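Local coordinates for protein WA352 (Oryza sativa subsp. indica, PDB 5ZT3) that is a mitochondrial protein of rice associated with cytoplasmic male sterility, represented here by its largely helical DUF8018 domain, at residues I24-L37 with S51-V63. Sequence-based numbering, arbitrary orientation.
Sequences IGGDSVQSIQRRLL and SRIQAEDLFELKV
Phe59 points from helix 51-63 toward the loop-to-helix junction of 24-37. With CG anti to the backbone N (chi1 -174°), one face of its ring lies against the backbone at the start of helix 29-37, Ser28 C toward the rim and Val29 N over the centre; Val63 CG2 covers the opposite face toward the rim. Ile32 CD1 lies at the ring edge, 3.8 Å from Phe59 CD1, while Ile24 CB approaches CZ from an oblique direction. Val29 splits its branches, CG2 touching Phe59 CD2 at 3.6 Å and CG1 reaching the aliphatic parts of Arg52 and Glu56.

Packing is knobs-into-holes. Ala55 fits among Val29, Ile32, Gln33 and Leu36, its CB 3.5 Å from Val29 O, consistent with the close approach, 8.4 Å, of the axes of segments 29-37 and 51-63, which run at 125°. Leu36 in turn inserts CD1 among Ser51, Gln54, Ala55 and Leu58.

Polar groups border this core at two places. At one, Gln33, with CG anti to the backbone N (chi1 -178°) and the chain extended beyond it, lays its amide beside Ser51 and Arg52; a water donates to Gln33 OE1 and accepts from Arg52 NH1, while Arg52 NE bonds Glu56 OE2 at 2.7 Å. Ser51 OG bonds back to the carbonyls of Asp47 and Met48. At the other, extended Lys62 passes Ile32, and its NZ donates a salt-bridging hydrogen bond of 2.9 Å to Asp27 OD2, nearly along the C-O axis. Asp27 OD2 accepts a second such bond from Arg35 NH1, above the carboxylate plane. Glu95 forms salt bridges with both Arg35 and Lys62, so the two cations share two carboxylates.

The contact thus joins short helix 29-37 and its preceding type I' turn to the middle of long helix 45-72. Tyr18 packs edge-to-face with Phe59, and helix 98-111 meets Leu58 and Leu61.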
ATOM      1  N   ILE A  24       8.560  -4.203   0.623  1.00 16.33           N
ATOM      2  CA  ILE A  24       8.737  -2.767   0.810  1.00 15.72           C
ATOM      3  C   ILE A  24       7.607  -2.278   1.703  1.00 17.43           C
ATOM      4  O   ILE A  24       6.437  -2.570   1.437  1.00 15.98           O
ATOM      5  CB  ILE A  24       8.712  -2.015  -0.536  1.00 16.60           C
ATOM      6  CG1 ILE A  24       9.825  -2.522  -1.459  1.00 21.98           C
ATOM      7  CG2 ILE A  24       8.813  -0.509  -0.311  1.00 19.20           C
ATOM      8  CD1 ILE A  24       9.746  -1.983  -2.864  1.00 22.19           C
ATOM      9  N   GLY A  25       7.946  -1.534   2.756  1.00 16.60           N
ATOM     10  CA  GLY A  25       6.916  -1.057   3.659  1.00 15.04           C
ATOM     11  C   GLY A  25       6.182  -2.142   4.404  1.00 14.45           C
ATOM     12  O   GLY A  25       5.116  -1.889   4.972  1.00 16.54           O
ATOM     13  N   GLY A  26       6.721  -3.360   4.426  1.00 16.10           N
ATOM     14  CA  GLY A  26       6.062  -4.464   5.079  1.00 19.08           C
ATOM     15  C   GLY A  26       5.116  -5.255   4.208  1.00 17.41           C
ATOM     16  O   GLY A  26       4.458  -6.169   4.716  1.00 21.57           O
ATOM     17  N   ASP A  27       5.019  -4.939   2.916  1.00 15.96           N
ATOM     18  CA  ASP A  27       4.193  -5.699   1.989  1.00 17.13           C
ATOM     19  C   ASP A  27       5.024  -6.153   0.801  1.00 15.07           C
ATOM     20  O   ASP A  27       6.102  -5.626   0.521  1.00 15.33           O
ATOM     21  CB  ASP A  27       3.017  -4.874   1.440  1.00 18.20           C
ATOM     22  CG  ASP A  27       1.774  -4.986   2.290  1.00 32.02           C
ATOM     23  OD1 ASP A  27       1.803  -5.712   3.305  1.00 40.98           O
ATOM     24  OD2 ASP A  27       0.756  -4.365   1.933  1.00 34.43           O
ATOM     25  N   SER A  28       4.493  -7.149   0.099  1.00 14.51           N
ATOM     26  CA  SER A  28       5.001  -7.567  -1.196  1.00 15.08           C
ATOM     27  C   SER A  28       3.799  -7.793  -2.099  1.00 14.07           C
ATOM     28  O   SER A  28       2.655  -7.826  -1.636  1.00 13.42           O
ATOM     29  CB  SER A  28       5.789  -8.871  -1.066  1.00 15.22           C
ATOM     30  OG  SER A  28       4.940  -9.898  -0.572  1.00 16.15           O
ATOM     31  N   VAL A  29       4.050  -7.959  -3.399  1.00 13.04           N
ATOM     32  CA  VAL A  29       2.971  -8.377  -4.294  1.00 12.77           C
ATOM     33  C   VAL A  29       2.293  -9.629  -3.752  1.00 13.36           C
ATOM     34  O   VAL A  29       1.055  -9.721  -3.708  1.00 14.21           O
ATOM     35  CB  VAL A  29       3.510  -8.593  -5.721  1.00 13.70           C
ATOM     36  CG1 VAL A  29       2.418  -9.186  -6.619  1.00 16.39           C
ATOM     37  CG2 VAL A  29       4.032  -7.285  -6.303  1.00 15.05           C
ATOM     38  N   GLN A  30       3.090 -10.607  -3.313  1.00 13.72           N
ATOM     39  CA  GLN A  30       2.518 -11.867  -2.851  1.00 15.73           C
ATOM     40  C   GLN A  30       1.670 -11.677  -1.600  1.00 14.58           C
ATOM     41  O   GLN A  30       0.596 -12.286  -1.475  1.00 14.50           O
ATOM     42  CB  GLN A  30       3.622 -12.891  -2.609  1.00 20.74           C
ATOM     43  CG  GLN A  30       4.128 -13.551  -3.877  1.00 29.21           C
ATOM     44  CD  GLN A  30       5.265 -14.517  -3.609  1.00 34.66           C
ATOM     45  OE1 GLN A  30       5.957 -14.414  -2.595  1.00 38.94           O
ATOM     46  NE2 GLN A  30       5.454 -15.470  -4.512  1.00 39.71           N
ATOM     47  N   SER A  31       2.110 -10.834  -0.662  1.00 14.95           N
ATOM     48  CA  SER A  31       1.323 -10.663   0.552  1.00 14.54           C
ATOM     49  C   SER A  31       0.015  -9.938   0.262  1.00 14.72           C
ATOM     50  O   SER A  31      -1.023 -10.264   0.852  1.00 15.51           O
ATOM     51  CB  SER A  31       2.138  -9.986   1.660  1.00 17.88           C
ATOM     52  OG  SER A  31       2.306  -8.600   1.422  1.00 17.57           O
ATOM     53  N   ILE A  32       0.031  -8.982  -0.672  1.00 12.37           N
ATOM     54  CA  ILE A  32      -1.210  -8.323  -1.071  1.00 12.39           C
ATOM     55  C   ILE A  32      -2.127  -9.307  -1.782  1.00 13.13           C
ATOM     56  O   ILE A  32      -3.342  -9.322  -1.550  1.00 13.71           O
ATOM     57  CB  ILE A  32      -0.908  -7.086  -1.934  1.00 12.68           C
ATOM     58  CG1 ILE A  32      -0.165  -6.043  -1.107  1.00 11.80           C
ATOM     59  CG2 ILE A  32      -2.186  -6.513  -2.546  1.00 13.56           C
ATOM     60  CD1 ILE A  32       0.476  -4.947  -1.946  1.00 14.76           C
ATOM     61  N   GLN A  33      -1.559 -10.143  -2.649  1.00 12.78           N
ATOM     62  CA  GLN A  33      -2.374 -11.138  -3.338  1.00 12.93           C
ATOM     63  C   GLN A  33      -3.059 -12.069  -2.345  1.00 13.18           C
ATOM     64  O   GLN A  33      -4.246 -12.380  -2.493  1.00 14.16           O
ATOM     65  CB  GLN A  33      -1.503 -11.939  -4.297  1.00 14.75           C
ATOM     66  CG  GLN A  33      -2.267 -12.970  -5.092  1.00 15.55           C
ATOM     67  CD  GLN A  33      -1.380 -13.717  -6.051  1.00 17.50           C
ATOM     68  OE1 GLN A  33      -0.156 -13.666  -5.953  1.00 20.86           O
ATOM     69  NE2 GLN A  33      -1.992 -14.412  -6.993  1.00 17.85           N
ATOM     70  N   ARG A  34      -2.332 -12.496  -1.315  1.00 14.65           N
ATOM     71  CA  ARG A  34      -2.919 -13.333  -0.275  1.00 15.84           C
ATOM     72  C   ARG A  34      -4.076 -12.627   0.420  1.00 16.20           C
ATOM     73  O   ARG A  34      -5.123 -13.236   0.684  1.00 17.00           O
ATOM     74  CB  ARG A  34      -1.820 -13.722   0.718  1.00 23.02           C
ATOM     75  CG  ARG A  34      -2.236 -14.623   1.864  1.00 35.15           C
ATOM     76  CD  ARG A  34      -1.001 -15.282   2.488  1.00 42.45           C
ATOM     77  NE  ARG A  34      -0.132 -14.337   3.193  1.00 52.54           N
ATOM     78  CZ  ARG A  34       1.021 -13.869   2.719  1.00 53.69           C
ATOM     79  NH1 ARG A  34       1.462 -14.250   1.526  1.00 51.69           N
ATOM     80  NH2 ARG A  34       1.738 -13.014   3.442  1.00 51.79           N
ATOM     81  N   ARG A  35      -3.923 -11.334   0.715  1.00 15.61           N
ATOM     82  CA  ARG A  35      -5.019 -10.597   1.337  1.00 16.14           C
ATOM     83  C   ARG A  35      -6.214 -10.472   0.398  1.00 15.81           C
ATOM     84  O   ARG A  35      -7.363 -10.627   0.830  1.00 17.74           O
ATOM     85  CB  ARG A  35      -4.547  -9.234   1.864  1.00 20.19           C
ATOM     86  CG  ARG A  35      -3.663  -9.348   3.093  1.00 37.32           C
ATOM     87  CD  ARG A  35      -3.043  -8.014   3.481  1.00 49.38           C
ATOM     88  NE  ARG A  35      -1.599  -8.146   3.482  1.00 54.01           N
ATOM     89  CZ  ARG A  35      -0.790  -7.318   2.841  1.00 49.36           C
ATOM     90  NH1 ARG A  35      -1.302  -6.296   2.167  1.00 40.22           N
ATOM     91  NH2 ARG A  35       0.522  -7.505   2.873  1.00 51.22           N
ATOM     92  N   LEU A  36      -5.971 -10.215  -0.891  1.00 15.07           N
ATOM     93  CA  LEU A  36      -7.073 -10.131  -1.848  1.00 15.56           C
ATOM     94  C   LEU A  36      -7.820 -11.451  -1.957  1.00 15.51           C
ATOM     95  O   LEU A  36      -9.041 -11.465  -2.145  1.00 17.90           O
ATOM     96  CB  LEU A  36      -6.569  -9.691  -3.225  1.00 14.64           C
ATOM     97  CG  LEU A  36      -5.971  -8.291  -3.285  1.00 13.31           C
ATOM     98  CD1 LEU A  36      -5.408  -8.015  -4.671  1.00 17.09           C
ATOM     99  CD2 LEU A  36      -7.032  -7.268  -2.900  1.00 16.94           C
ATOM    100  N   LEU A  37      -7.103 -12.573  -1.854  1.00 14.74           N
ATOM    101  CA  LEU A  37      -7.748 -13.874  -1.926  1.00 15.19           C
ATOM    102  C   LEU A  37      -8.608 -14.168  -0.699  1.00 15.47           C
ATOM    103  O   LEU A  37      -9.539 -14.970  -0.792  1.00 16.78           O
ATOM    104  CB  LEU A  37      -6.697 -14.963  -2.154  1.00 15.36           C
ATOM    105  CG  LEU A  37      -6.090 -14.990  -3.557  1.00 16.31           C
ATOM    106  CD1 LEU A  37      -4.845 -15.864  -3.600  1.00 19.25           C
ATOM    107  CD2 LEU A  37      -7.108 -15.489  -4.577  1.00 18.39           C
ATOM    108  N   SER A  51      -6.130 -11.953  -8.944  1.00 12.74           N
ATOM    109  CA  SER A  51      -5.566 -11.364  -7.741  1.00 12.66           C
ATOM    110  C   SER A  51      -4.126 -10.921  -7.954  1.00 13.65           C
ATOM    111  O   SER A  51      -3.715  -9.911  -7.381  1.00 13.34           O
ATOM    112  CB  SER A  51      -5.686 -12.330  -6.565  1.00 15.38           C
ATOM    113  OG  SER A  51      -5.004 -13.535  -6.835  1.00 15.00           O
ATOM    114  N   ARG A  52      -3.362 -11.625  -8.792  1.00 12.20           N
ATOM    115  CA  ARG A  52      -1.985 -11.219  -9.063  1.00 14.42           C
ATOM    116  C   ARG A  52      -1.942  -9.887  -9.797  1.00 13.25           C
ATOM    117  O   ARG A  52      -1.157  -8.997  -9.441  1.00 13.48           O
ATOM    118  CB  ARG A  52      -1.286 -12.310  -9.873  1.00 16.79           C
ATOM    119  CG  ARG A  52       0.009 -11.867 -10.527  1.00 18.30           C
ATOM    120  CD  ARG A  52       1.129 -11.635  -9.528  1.00 24.22           C
ATOM    121  NE  ARG A  52       2.384 -11.514 -10.265  1.00 32.41           N
ATOM    122  CZ  ARG A  52       3.230 -12.520 -10.464  1.00 38.25           C
ATOM    123  NH1 ARG A  52       2.981 -13.710  -9.940  1.00 34.47           N
ATOM    124  NH2 ARG A  52       4.339 -12.328 -11.168  1.00 41.11           N
ATOM    125  N   ILE A  53      -2.798  -9.714 -10.805  1.00 14.02           N
ATOM    126  CA  ILE A  53      -2.830  -8.472 -11.568  1.00 14.59           C
ATOM    127  C   ILE A  53      -3.209  -7.307 -10.661  1.00 13.88           C
ATOM    128  O   ILE A  53      -2.588  -6.234 -10.690  1.00 14.71           O
ATOM    129  CB  ILE A  53      -3.805  -8.616 -12.751  1.00 17.92           C
ATOM    130  CG1 ILE A  53      -3.248  -9.610 -13.771  1.00 22.19           C
ATOM    131  CG2 ILE A  53      -4.083  -7.265 -13.387  1.00 20.06           C
ATOM    132  CD1 ILE A  53      -4.260 -10.040 -14.811  1.00 30.46           C
ATOM    133  N   GLN A  54      -4.227  -7.504  -9.824  1.00 13.99           N
ATOM    134  CA  GLN A  54      -4.648  -6.442  -8.916  1.00 13.06           C
ATOM    135  C   GLN A  54      -3.571  -6.145  -7.881  1.00 13.96           C
ATOM    136  O   GLN A  54      -3.344  -4.980  -7.531  1.00 13.72           O
ATOM    137  CB  GLN A  54      -5.962  -6.840  -8.247  1.00 14.89           C
ATOM    138  CG  GLN A  54      -7.096  -6.973  -9.245  1.00 19.56           C
ATOM    139  CD  GLN A  54      -8.284  -7.748  -8.714  1.00 25.60           C
ATOM    140  OE1 GLN A  54      -8.174  -8.497  -7.742  1.00 26.23           O
ATOM    141  NE2 GLN A  54      -9.430  -7.580  -9.366  1.00 30.16           N
ATOM    142  N   ALA A  55      -2.901  -7.184  -7.375  1.00 12.63           N
ATOM    143  CA  ALA A  55      -1.871  -6.978  -6.357  1.00 12.47           C
ATOM    144  C   ALA A  55      -0.681  -6.220  -6.917  1.00 12.36           C
ATOM    145  O   ALA A  55      -0.110  -5.372  -6.226  1.00 13.03           O
ATOM    146  CB  ALA A  55      -1.418  -8.317  -5.784  1.00 13.25           C
ATOM    147  N   GLU A  56      -0.296  -6.498  -8.164  1.00 12.33           N
ATOM    148  CA  GLU A  56       0.809  -5.770  -8.772  1.00 14.63           C
ATOM    149  C   GLU A  56       0.473  -4.290  -8.875  1.00 14.55           C
ATOM    150  O   GLU A  56       1.320  -3.429  -8.596  1.00 14.51           O
ATOM    151  CB  GLU A  56       1.103  -6.347 -10.158  1.00 16.99           C
ATOM    152  CG  GLU A  56       1.838  -7.676 -10.151  1.00 19.49           C
ATOM    153  CD  GLU A  56       1.994  -8.251 -11.543  1.00 38.09           C
ATOM    154  OE1 GLU A  56       1.426  -7.664 -12.488  1.00 47.82           O
ATOM    155  OE2 GLU A  56       2.674  -9.288 -11.696  1.00 42.05           O
ATOM    156  N   ASP A  57      -0.767  -3.970  -9.257  1.00 14.64           N
ATOM    157  CA  ASP A  57      -1.146  -2.568  -9.405  1.00 13.88           C
ATOM    158  C   ASP A  57      -1.169  -1.865  -8.057  1.00 13.30           C
ATOM    159  O   ASP A  57      -0.685  -0.729  -7.928  1.00 15.58           O
ATOM    160  CB  ASP A  57      -2.520  -2.456 -10.069  1.00 19.23           C
ATOM    161  CG  ASP A  57      -2.493  -2.774 -11.556  1.00 32.00           C
ATOM    162  OD1 ASP A  57      -1.393  -2.939 -12.125  1.00 35.60           O
ATOM    163  OD2 ASP A  57      -3.588  -2.844 -12.160  1.00 36.72           O
ATOM    164  N   LEU A  58      -1.718  -2.526  -7.038  1.00 13.25           N
ATOM    165  CA  LEU A  58      -1.758  -1.933  -5.708  1.00 12.55           C
ATOM    166  C   LEU A  58      -0.348  -1.719  -5.171  1.00 13.60           C
ATOM    167  O   LEU A  58      -0.031  -0.653  -4.631  1.00 13.64           O
ATOM    168  CB  LEU A  58      -2.568  -2.814  -4.756  1.00 13.95           C
ATOM    169  CG  LEU A  58      -4.081  -2.860  -4.953  1.00 13.58           C
ATOM    170  CD1 LEU A  58      -4.656  -3.972  -4.086  1.00 16.77           C
ATOM    171  CD2 LEU A  58      -4.730  -1.525  -4.631  1.00 19.00           C
ATOM    172  N   PHE A  59       0.518  -2.725  -5.324  1.00 12.52           N
ATOM    173  CA  PHE A  59       1.851  -2.643  -4.732  1.00 12.77           C
ATOM    174  C   PHE A  59       2.651  -1.498  -5.334  1.00 12.69           C
ATOM    175  O   PHE A  59       3.302  -0.732  -4.614  1.00 13.13           O
ATOM    176  CB  PHE A  59       2.598  -3.957  -4.922  1.00 14.02           C
ATOM    177  CG  PHE A  59       3.936  -4.006  -4.226  1.00 12.93           C
ATOM    178  CD1 PHE A  59       4.011  -3.985  -2.846  1.00 15.18           C
ATOM    179  CD2 PHE A  59       5.108  -4.098  -4.951  1.00 14.96           C
ATOM    180  CE1 PHE A  59       5.243  -4.031  -2.195  1.00 15.26           C
ATOM    181  CE2 PHE A  59       6.341  -4.152  -4.307  1.00 15.31           C
ATOM    182  CZ  PHE A  59       6.398  -4.132  -2.932  1.00 15.81           C
ATOM    183  N   GLU A  60       2.616  -1.361  -6.661  1.00 14.17           N
ATOM    184  CA  GLU A  60       3.383  -0.301  -7.304  1.00 16.68           C
ATOM    185  C   GLU A  60       2.955   1.066  -6.786  1.00 15.06           C
ATOM    186  O   GLU A  60       3.798   1.934  -6.524  1.00 16.32           O
ATOM    187  CB  GLU A  60       3.220  -0.384  -8.822  1.00 19.29           C
ATOM    188  CG  GLU A  60       3.956   0.717  -9.573  1.00 29.69           C
ATOM    189  CD  GLU A  60       4.292   0.325 -10.998  1.00 43.73           C
ATOM    190  OE1 GLU A  60       3.531  -0.471 -11.589  1.00 44.21           O
ATOM    191  OE2 GLU A  60       5.316   0.815 -11.526  1.00 48.25           O
ATOM    192  N   LEU A  61       1.650   1.273  -6.613  1.00 13.97           N
ATOM    193  CA  LEU A  61       1.164   2.547  -6.090  1.00 16.21           C
ATOM    194  C   LEU A  61       1.540   2.735  -4.626  1.00 16.42           C
ATOM    195  O   LEU A  61       1.950   3.830  -4.212  1.00 14.66           O
ATOM    196  CB  LEU A  61      -0.352   2.630  -6.246  1.00 23.47           C
ATOM    197  CG  LEU A  61      -0.886   3.432  -7.424  1.00 32.20           C
ATOM    198  CD1 LEU A  61      -2.371   3.404  -7.380  1.00 40.67           C
ATOM    199  CD2 LEU A  61      -0.391   4.852  -7.369  1.00 29.72           C
ATOM    200  N   LYS A  62       1.377   1.690  -3.813  1.00 13.69           N
ATOM    201  CA  LYS A  62       1.758   1.794  -2.411  1.00 12.97           C
ATOM    202  C   LYS A  62       3.221   2.177  -2.272  1.00 13.19           C
ATOM    203  O   LYS A  62       3.570   3.008  -1.428  1.00 12.98           O
ATOM    204  CB  LYS A  62       1.536   0.469  -1.703  1.00 15.01           C
ATOM    205  CG  LYS A  62       0.108   0.117  -1.436  1.00 17.93           C
ATOM    206  CD  LYS A  62       0.094  -1.092  -0.516  1.00 25.13           C
ATOM    207  CE  LYS A  62      -1.268  -1.693  -0.448  1.00 31.64           C
ATOM    208  NZ  LYS A  62      -1.298  -2.740   0.601  1.00 24.16           N
ATOM    209  N   VAL A  63       4.088   1.587  -3.091  1.00 12.13           N
ATOM    210  CA  VAL A  63       5.512   1.895  -3.005  1.00 13.59           C
ATOM    211  C   VAL A  63       5.765   3.362  -3.319  1.00 13.18           C
ATOM    212  O   VAL A  63       6.556   4.022  -2.641  1.00 13.44           O
ATOM    213  CB  VAL A  63       6.337   0.946  -3.891  1.00 14.29           C
ATOM    214  CG1 VAL A  63       7.793   1.392  -3.959  1.00 17.39           C
ATOM    215  CG2 VAL A  63       6.252  -0.471  -3.354  1.00 16.82           C
TER
HETATM  216  O   HOH W   1       1.818 -14.834  -7.516  1.00 33.01           O